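Local coordinates for protein putative tetrapyrrole (Corrin/porphyrin) methylase (PDB 3FFY) that probably methylates the 2'-hydroxyl of a cytidine ribose in 16S rRNA with S-adenosyl-L-methionine, this chain being the C-terminal part of the enzyme, at residues F25-Q28 / T34-K37; S38-H43 / A63-P68; V7-A12 / E105-L110; K57-F62 / V72-E77. All coordinates share one frame; numbering follows the deposited sequence. Where two conformers were deposited one is given.

Following the chain from its N terminus, helix 6-12 comes first, and interaction 3 packs it on the last strand, 106-110. That contact closes a loop of 92 residues, and the other three are nested inside it. Interaction 1 is local: it folds the loop after strand 20-24 back on helix 32-38. Interaction 2 then joins the turn after that helix to the end of helix 55-66. Interaction 4 sets the same helix against strand 71-77, and along the chain it crosses interaction 2. Interactions 3 and 4 meet at the sheet, where strands 106-110 and 71-77 are neighbours. Leu36 touches both Tyr65 and Phe62, so interactions 1, 2 and 4 share one packing layer.

Interaction 1 (F25-Q28 / T34-K37); sequences FLPQ and TKLK. With SO4 (sulfate ion), chain B.
Leu26, Lys35 and Leu36 make most of this contact, with Pro27 at its border. Loop and helix belong to the connection of a beta-alpha-beta unit: helix 32-38 links the parallel neighbours 20-24 and 45-50, and the loop after strand 20-24 turns back over it. CD2 of Leu26 does the touching. It lies 3.9 Å from CD2 of Leu36, and the two leucine side chains cross at about a right angle. The same methyl sits 4.1 Å from CG of Lys35, so it meets two successive helix residues. Both leucines also reach Phe62 of helix 55-66, which continues the apolar layer inward.

A sulfate, probably from the crystallisation liquor, is modelled near the start of the helix by the backbone N atoms of Gly31, Met33 and Thr34, but it sits too close to the Thr34 hydroxyl for its exact placement to be trusted.

Lys35 is used in two ways. Its CG stands anti to the backbone N (chi1 -175°), and the chain bends at chi2 (71°). The first carbons pack on the loop, while NZ leads off to a salt bridge with Glu23. Pro27 meets the start of that chain, its CD 4.1 Å from CB of Lys35.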
# COMPACT_ATOMS: atom_id res chain seq x y z
N PHE A 25 11.01 13.89 11.53
CA PHE A 25 12.04 13.07 12.13
C PHE A 25 11.99 13.26 13.62
O PHE A 25 11.89 14.39 14.09
CB PHE A 25 13.39 13.55 11.64
CG PHE A 25 13.61 13.29 10.18
CD1 PHE A 25 14.09 12.04 9.75
CD2 PHE A 25 13.33 14.26 9.24
CE1 PHE A 25 14.29 11.78 8.41
CE2 PHE A 25 13.54 14.01 7.89
CZ PHE A 25 14.01 12.76 7.49
N LEU A 26 12.08 12.18 14.36
CA LEU A 26 12.26 12.25 15.81
C LEU A 26 13.60 12.86 16.15
O LEU A 26 14.60 12.72 15.42
CB LEU A 26 12.23 10.87 16.41
CG LEU A 26 10.90 10.22 16.71
CD1 LEU A 26 11.21 8.72 16.83
CD2 LEU A 26 10.37 10.75 18.05
N PRO A 27 13.64 13.56 17.27
CA PRO A 27 14.92 13.95 17.78
C PRO A 27 15.78 12.72 18.00
O PRO A 27 15.28 11.71 18.47
CB PRO A 27 14.56 14.59 19.12
CG PRO A 27 13.16 15.05 18.96
CD PRO A 27 12.52 14.04 18.08
N GLN A 28 17.05 12.80 17.64
CA GLN A 28 17.97 11.67 17.79
C GLN A 28 18.38 11.48 19.23
O GLN A 28 18.65 10.35 19.66
CB GLN A 28 19.23 11.87 16.94
CG GLN A 28 19.00 11.70 15.45
CD GLN A 28 18.77 10.23 15.05
OE1 GLN A 28 19.71 9.42 15.08
NE2 GLN A 28 17.52 9.89 14.66
N THR A 34 11.01 13.29 25.43
CA THR A 34 9.95 14.28 25.55
C THR A 34 8.95 14.22 24.40
O THR A 34 7.76 14.14 24.63
CB THR A 34 10.52 15.67 25.60
OG1 THR A 34 11.47 15.72 26.66
CG2 THR A 34 9.39 16.70 25.84
N LYS A 35 9.43 14.27 23.16
CA LYS A 35 8.54 14.12 22.03
C LYS A 35 7.73 12.84 22.12
O LYS A 35 6.54 12.86 21.86
CB LYS A 35 9.32 14.11 20.71
CG LYS A 35 8.43 14.08 19.48
CD LYS A 35 7.70 15.41 19.24
CE LYS A 35 6.45 15.23 18.38
NZ LYS A 35 5.98 16.49 17.74
N LEU A 36 8.35 11.72 22.48
CA LEU A 36 7.64 10.42 22.49
C LEU A 36 6.55 10.45 23.54
O LEU A 36 5.37 10.11 23.29
CB LEU A 36 8.60 9.27 22.79
CG LEU A 36 9.52 8.75 21.68
CD1 LEU A 36 10.42 7.63 22.21
CD2 LEU A 36 8.70 8.24 20.51
N LYS A 37 6.98 10.87 24.73
CA LYS A 37 6.11 11.04 25.87
C LYS A 37 4.93 11.92 25.47
O LYS A 37 3.79 11.65 25.86
CB LYS A 37 6.89 11.72 27.01
CG LYS A 37 6.60 11.26 28.44
CD LYS A 37 7.26 12.27 29.44
CE LYS A 37 6.71 12.18 30.87
NZ LYS A 37 6.73 13.53 31.57
S SO4 B . 14.87 14.04 26.44
O1 SO4 B . 15.08 12.83 25.52
O2 SO4 B . 15.79 15.19 26.03
O3 SO4 B . 14.81 13.52 27.85
O4 SO4 B . 13.45 14.61 26.28

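Interaction 2 (S38-H43 / A63-P68); sequences SLVDEH and AEYFGP
Leu39 and Val40 pack against Tyr65 and Phe66, so this is a turn-on-helix contact in an alpha/beta domain. A type I beta turn, Leu39 to Glu42, follows helix 32-38 and leads to strand 45-50. The turn rests on the last residues of helix 55-66.

The apolar contacts come first. CG2 of Val40 approaches the edge of the Tyr65 ring, in its plane, 3.9 Å from CD2. The two side chains cross at about a right angle. CB of Leu39 lies 3.8 Å from CZ of Phe66. Leu39 extends further inward to Met46 and Phe48 of strand 45-50. One face of the Phe66 ring has CB of Tyr65 over its centre, 4.1 Å above the plane, and Phe62 meets Phe66 edge-to-face.

The second group joins side chains to backbone. CG2 of Val40 is 3.6 Å from the carbonyl O of Tyr65. Phe66 has CG beside its backbone N (chi1 -54°), and this turns the rim of its ring to the carbonyl group of Leu39.

Backbone hydrogen bonds within the segments fix the two shapes. Gly67 N bonds to Ala63 O at the helix end. Gly67 then leaves helical geometry with a positive phi of 103°. Glu42 N bonds to Leu39 O over 3.1 Å and closes the turn. That same Leu39 O lies at the edge of the Phe66 ring, near its plane, 3.4 Å from CE1.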
# COMPACT_ATOMS: atom_id res chain seq x y z
N SER A 38 5.21 12.95 24.66
CA SER A 38 4.18 13.92 24.27
C SER A 38 3.11 13.30 23.36
O SER A 38 1.95 13.76 23.35
CB SER A 38 4.81 15.16 23.61
OG SER A 38 4.74 15.14 22.19
N LEU A 39 3.45 12.23 22.63
CA LEU A 39 2.51 11.68 21.63
C LEU A 39 1.59 10.57 22.16
O LEU A 39 0.72 10.03 21.43
CB LEU A 39 3.28 11.18 20.43
CG LEU A 39 3.94 12.28 19.63
CD1 LEU A 39 4.88 11.61 18.63
CD2 LEU A 39 2.88 13.21 18.94
N VAL A 40 1.78 10.25 23.44
CA VAL A 40 1.12 9.09 24.06
C VAL A 40 -0.42 9.11 24.01
O VAL A 40 -1.02 8.05 23.85
CB VAL A 40 1.69 8.85 25.48
CG1 VAL A 40 0.68 8.15 26.35
CG2 VAL A 40 3.01 8.07 25.36
N ASP A 41 -1.04 10.30 24.08
CA ASP A 41 -2.50 10.45 24.07
C ASP A 41 -3.04 10.95 22.72
O ASP A 41 -4.19 11.37 22.61
CB ASP A 41 -2.92 11.38 25.24
CG ASP A 41 -1.74 12.20 25.81
OD1 ASP A 41 -1.76 12.51 27.02
OD2 ASP A 41 -0.80 12.51 25.03
N GLU A 42 -2.21 10.90 21.68
CA GLU A 42 -2.59 11.38 20.35
C GLU A 42 -3.55 10.39 19.73
O GLU A 42 -3.20 9.22 19.55
CB GLU A 42 -1.33 11.55 19.49
CG GLU A 42 -1.56 12.14 18.09
CD GLU A 42 -2.45 13.39 18.10
OE1 GLU A 42 -2.05 14.45 18.64
OE2 GLU A 42 -3.56 13.31 17.54
N HIS A 43 -4.76 10.84 19.40
CA HIS A 43 -5.75 9.97 18.77
C HIS A 43 -5.65 9.93 17.23
O HIS A 43 -6.21 9.05 16.60
CB HIS A 43 -7.17 10.34 19.19
CG HIS A 43 -7.46 10.13 20.65
ND1 HIS A 43 -6.75 10.76 21.66
CD2 HIS A 43 -8.40 9.38 21.27
CE1 HIS A 43 -7.24 10.40 22.84
NE2 HIS A 43 -8.25 9.57 22.63
N ALA A 63 6.82 0.85 20.42
CA ALA A 63 6.14 -0.24 21.15
C ALA A 63 6.16 0.07 22.63
O ALA A 63 5.18 -0.15 23.34
CB ALA A 63 6.82 -1.62 20.89
N GLU A 64 7.28 0.57 23.13
CA GLU A 64 7.34 0.85 24.57
C GLU A 64 6.33 1.94 24.95
O GLU A 64 5.63 1.80 25.94
CB GLU A 64 8.75 1.25 24.97
CG GLU A 64 9.77 0.16 24.79
CD GLU A 64 11.16 0.65 25.08
OE1 GLU A 64 11.36 1.86 25.20
OE2 GLU A 64 12.08 -0.16 25.22
N TYR A 65 6.24 3.01 24.15
CA TYR A 65 5.35 4.17 24.45
C TYR A 65 3.89 4.02 24.01
O TYR A 65 2.98 4.53 24.68
CB TYR A 65 5.90 5.45 23.79
CG TYR A 65 7.02 6.10 24.55
CD1 TYR A 65 8.32 5.62 24.46
CD2 TYR A 65 6.76 7.17 25.41
CE1 TYR A 65 9.34 6.20 25.20
CE2 TYR A 65 7.78 7.77 26.16
CZ TYR A 65 9.06 7.29 26.04
OH TYR A 65 10.05 7.90 26.76
N PHE A 66 3.64 3.35 22.89
CA PHE A 66 2.30 3.25 22.38
C PHE A 66 1.70 1.87 22.55
O PHE A 66 0.49 1.70 22.38
CB PHE A 66 2.28 3.65 20.91
CG PHE A 66 2.87 4.99 20.68
CD1 PHE A 66 2.26 6.12 21.19
CD2 PHE A 66 4.08 5.13 20.03
CE1 PHE A 66 2.83 7.37 21.02
CE2 PHE A 66 4.67 6.38 19.86
CZ PHE A 66 4.04 7.49 20.35
N GLY A 67 2.55 0.88 22.85
CA GLY A 67 2.09 -0.50 23.05
C GLY A 67 2.40 -1.35 21.83
O GLY A 67 2.21 -0.89 20.70
N PRO A 68 2.87 -2.61 22.04
CA PRO A 68 3.30 -3.46 20.87
C PRO A 68 2.17 -3.81 19.87
O PRO A 68 2.42 -4.19 18.73
CB PRO A 68 3.87 -4.74 21.51
CG PRO A 68 3.49 -4.67 22.95
CD PRO A 68 3.20 -3.23 23.32

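Interaction 3 (V7-A12 / E105-L110); sequences VPALVA and EIVIVL
Ala9 and Leu10 pack on Val107 and Val109 in a buried helix-on-sheet contact, its centre about 7 Å from the centre of the chain. It belongs to an alpha/beta fold: helix 6-12 lies on one face of the mixed sheet, over strand 106-110. Helix 55-66 packs on the opposite face, where it meets Ile108 and Leu110.

The axes of helix and strand cross at -45°, with a closest approach of 8.6 Å. The small side chain of Ala9 suits this short spacing. Its CB is directed at the strand and comes 4.0 Å from CG2 of Val109. The carbonyl O of Ala9 is at a similar distance from that methyl.

Val109 divides its two methyls between neighbouring helix residues. CG1 stands anti to the backbone N (chi1 -176°), and it meets CD2 of Leu10 at 3.9 Å. CG2 serves Ala9. The Leu10 and Val109 side chains cross at about a right angle.

The strand is held from both sides by backbone bonds. Val107 and Val109 bond to Ser75 and Ser73 of strand 71-77, while Ile106, Ile108 and Leu110 bond to strand 45-50. The outer side of the helix faces the second subunit, where Pro8 and Val11 pack on Arg87 of that chain.

The tight point is under Ala9. Its CB lies 3.5 Å from CB of Val107 and 3.3 Å from CG1 of Val107, the latter closer than usual for two carbons.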
# COMPACT_ATOMS: atom_id res chain seq x y z
N VAL A 7 2.70 11.30 1.50
CA VAL A 7 1.37 11.25 0.83
C VAL A 7 1.04 9.79 0.39
O VAL A 7 0.09 9.20 0.88
CB VAL A 7 1.27 12.29 -0.28
CG1 VAL A 7 -0.12 12.24 -0.98
CG2 VAL A 7 1.49 13.70 0.29
N PRO A 8 1.88 9.16 -0.45
CA PRO A 8 1.53 7.76 -0.77
C PRO A 8 1.63 6.78 0.41
O PRO A 8 0.93 5.77 0.42
CB PRO A 8 2.56 7.39 -1.86
CG PRO A 8 3.72 8.38 -1.65
CD PRO A 8 3.03 9.65 -1.24
N ALA A 9 2.50 7.06 1.38
CA ALA A 9 2.61 6.21 2.57
C ALA A 9 1.28 6.18 3.31
O ALA A 9 0.82 5.11 3.72
CB ALA A 9 3.74 6.70 3.53
N LEU A 10 0.65 7.35 3.46
CA LEU A 10 -0.64 7.42 4.12
C LEU A 10 -1.66 6.57 3.36
O LEU A 10 -2.43 5.87 4.00
CB LEU A 10 -1.19 8.86 4.23
CG LEU A 10 -0.78 9.73 5.42
CD1 LEU A 10 -1.11 11.23 5.09
CD2 LEU A 10 -1.45 9.21 6.74
N VAL A 11 -1.68 6.68 2.03
CA VAL A 11 -2.63 5.92 1.20
C VAL A 11 -2.44 4.41 1.35
O VAL A 11 -3.39 3.67 1.51
CB VAL A 11 -2.50 6.31 -0.28
CG1 VAL A 11 -3.36 5.39 -1.14
CG2 VAL A 11 -2.91 7.71 -0.48
N ALA A 12 -1.18 3.98 1.35
CA ALA A 12 -0.77 2.59 1.44
C ALA A 12 -1.07 2.02 2.80
O ALA A 12 -1.10 0.80 2.95
CB ALA A 12 0.78 2.49 1.19
N GLU A 105 15.38 5.43 3.01
CA GLU A 105 14.57 6.28 3.84
C GLU A 105 13.12 5.76 3.79
O GLU A 105 12.59 5.40 2.73
CB GLU A 105 14.62 7.75 3.40
CG GLU A 105 14.09 8.72 4.49
CD GLU A 105 15.03 8.87 5.69
OE1 GLU A 105 16.20 8.34 5.68
OE2 GLU A 105 14.57 9.53 6.67
N ILE A 106 12.52 5.67 4.97
CA ILE A 106 11.16 5.19 5.07
C ILE A 106 10.27 6.23 5.73
O ILE A 106 10.74 7.20 6.30
CB ILE A 106 11.08 3.82 5.80
CG1 ILE A 106 11.79 3.87 7.17
CG2 ILE A 106 11.73 2.73 4.91
CD1 ILE A 106 13.32 3.40 7.10
N VAL A 107 8.98 5.97 5.61
CA VAL A 107 7.92 6.71 6.24
C VAL A 107 7.26 5.70 7.17
O VAL A 107 7.01 4.52 6.80
CB VAL A 107 6.83 7.21 5.19
CG1 VAL A 107 5.72 8.03 5.87
CG2 VAL A 107 7.48 7.97 4.02
N ILE A 108 7.01 6.15 8.41
CA ILE A 108 6.28 5.41 9.38
C ILE A 108 4.93 6.08 9.56
O ILE A 108 4.86 7.29 9.87
CB ILE A 108 7.01 5.33 10.76
CG1 ILE A 108 8.46 4.88 10.56
CG2 ILE A 108 6.20 4.41 11.75
CD1 ILE A 108 9.39 5.00 11.83
N VAL A 109 3.87 5.30 9.36
CA VAL A 109 2.49 5.75 9.62
C VAL A 109 1.97 4.95 10.79
O VAL A 109 1.79 3.72 10.69
CB VAL A 109 1.58 5.59 8.39
CG1 VAL A 109 0.13 6.19 8.66
CG2 VAL A 109 2.23 6.28 7.22
N LEU A 110 1.80 5.64 11.92
CA LEU A 110 1.45 5.05 13.20
C LEU A 110 0.00 5.42 13.56
O LEU A 110 -0.39 6.59 13.56
CB LEU A 110 2.38 5.63 14.29
CG LEU A 110 2.26 5.05 15.73
CD1 LEU A 110 2.61 3.50 15.83
CD2 LEU A 110 3.08 5.94 16.73

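Interaction 4 (K57-F62 / V72-E77); sequences KTLTQF and VSVSRE
Leu59 carries this contact from the helix side, and Val72 and Val74 receive it on the strand. The close part is the CD2 methyl of Leu59. It lies 4.1 Å from CG2 of Val74 and 4.4 Å from CG2 of Val72. One methyl thus bridges two valines, both directed to the helix side of the strand. CG of Leu59 is anti to its carbonyl carbon (chi1 -67°), and the side chain spans the 9.1 Å between the CA atoms of Leu59 and Val72. It meets Val74 at a slant.

The approach to Val72 is already the wider one, and the rest is looser. CB of Phe62 is directed toward the strand, but the nearest atoms, CD2 of Phe62 and CG2 of Val72, are 5.3 Å apart. The Phe62 ring packs on its own helix, with CG2 of Thr58 3.5 Å above one face, offset toward the rim. Ile108 and Leu93 help bury the contact.

Toward the solvent side, Lys57 is exposed on the helix. At the far end of the strand, partly exposed Arg76 makes a salt bridge with Glu84. Helix 55-66 joins parallel strands 45-50 and 71-77, a beta-alpha-beta crossover that skips over strand 106-110, its helix packed on the sheet.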
# COMPACT_ATOMS: atom_id res chain seq x y z
N LYS A 57 15.18 0.76 16.33
CA LYS A 57 15.13 1.51 17.61
C LYS A 57 13.83 2.30 17.74
O LYS A 57 13.13 2.19 18.75
CB LYS A 57 16.32 2.48 17.74
CG LYS A 57 16.39 3.27 19.08
CD LYS A 57 17.54 4.31 19.12
CE LYS A 57 17.27 5.41 20.20
NZ LYS A 57 18.47 6.26 20.47
N THR A 58 13.52 3.09 16.71
CA THR A 58 12.30 3.90 16.72
C THR A 58 11.04 3.01 16.93
O THR A 58 10.17 3.34 17.75
CB THR A 58 12.18 4.77 15.45
OG1 THR A 58 13.16 5.81 15.52
CG2 THR A 58 10.79 5.39 15.35
N LEU A 59 10.96 1.90 16.19
CA LEU A 59 9.82 0.98 16.30
C LEU A 59 9.75 0.35 17.66
O LEU A 59 8.67 0.20 18.22
CB LEU A 59 9.88 -0.12 15.24
CG LEU A 59 9.68 0.34 13.80
CD1 LEU A 59 9.86 -0.88 12.95
CD2 LEU A 59 8.36 0.99 13.54
N THR A 60 10.92 0.01 18.23
CA THR A 60 10.98 -0.55 19.56
C THR A 60 10.46 0.45 20.58
O THR A 60 9.62 0.14 21.42
CB THR A 60 12.39 -1.02 19.91
OG1 THR A 60 12.80 -1.96 18.91
CG2 THR A 60 12.36 -1.66 21.24
N GLN A 61 10.93 1.68 20.49
CA GLN A 61 10.48 2.69 21.44
C GLN A 61 9.00 3.04 21.23
O GLN A 61 8.29 3.32 22.19
CB GLN A 61 11.36 3.93 21.33
CG GLN A 61 12.80 3.60 21.67
CD GLN A 61 13.69 4.84 21.74
OE1 GLN A 61 13.86 5.55 20.75
NE2 GLN A 61 14.24 5.10 22.91
N PHE A 62 8.55 3.06 19.98
CA PHE A 62 7.13 3.19 19.70
C PHE A 62 6.33 2.10 20.45
O PHE A 62 5.28 2.38 21.08
CB PHE A 62 6.86 3.10 18.17
CG PHE A 62 7.11 4.39 17.39
CD1 PHE A 62 7.72 5.51 17.97
CD2 PHE A 62 6.74 4.48 16.04
CE1 PHE A 62 7.91 6.65 17.24
CE2 PHE A 62 6.92 5.61 15.34
CZ PHE A 62 7.51 6.69 15.90
N VAL A 72 0.75 -0.05 12.71
CA VAL A 72 1.75 0.75 12.08
C VAL A 72 1.97 0.26 10.66
O VAL A 72 1.64 -0.91 10.32
CB VAL A 72 3.07 0.63 12.87
CG1 VAL A 72 3.57 -0.87 12.88
CG2 VAL A 72 4.14 1.64 12.38
N SER A 73 2.50 1.15 9.82
CA SER A 73 2.80 0.86 8.41
C SER A 73 4.15 1.51 8.14
O SER A 73 4.30 2.72 8.40
CB SER A 73 1.77 1.53 7.49
OG SER A 73 1.85 1.03 6.17
N VAL A 74 5.08 0.76 7.57
CA VAL A 74 6.36 1.32 7.19
C VAL A 74 6.49 1.17 5.68
O VAL A 74 6.27 0.07 5.11
CB VAL A 74 7.52 0.70 7.99
CG1 VAL A 74 8.88 1.08 7.35
CG2 VAL A 74 7.39 1.08 9.51
N SER A 75 6.76 2.29 5.03
CA SER A 75 6.73 2.36 3.59
C SER A 75 7.99 2.99 3.00
O SER A 75 8.60 3.95 3.53
CB SER A 75 5.52 3.18 3.08
OG SER A 75 4.32 2.53 3.40
N ARG A 76 8.31 2.47 1.84
CA ARG A 76 9.38 2.99 1.07
C ARG A 76 8.88 3.32 -0.31
O ARG A 76 8.17 2.53 -0.96
CB ARG A 76 10.47 1.93 1.03
CG ARG A 76 11.73 2.44 0.40
CD ARG A 76 12.70 1.34 0.28
NE ARG A 76 13.41 1.51 -0.97
CZ ARG A 76 13.48 0.58 -1.92
NH1 ARG A 76 12.91 -0.61 -1.75
NH2 ARG A 76 14.15 0.84 -3.04
N GLU A 77 9.18 4.53 -0.74
CA GLU A 77 8.71 4.98 -2.01
C GLU A 77 9.72 4.56 -3.09
O GLU A 77 10.84 5.06 -3.09
CB GLU A 77 8.53 6.48 -2.00
CG GLU A 77 8.24 6.98 -3.38
CD GLU A 77 8.08 8.48 -3.49
OE1 GLU A 77 8.42 8.98 -4.59
OE2 GLU A 77 7.63 9.14 -2.52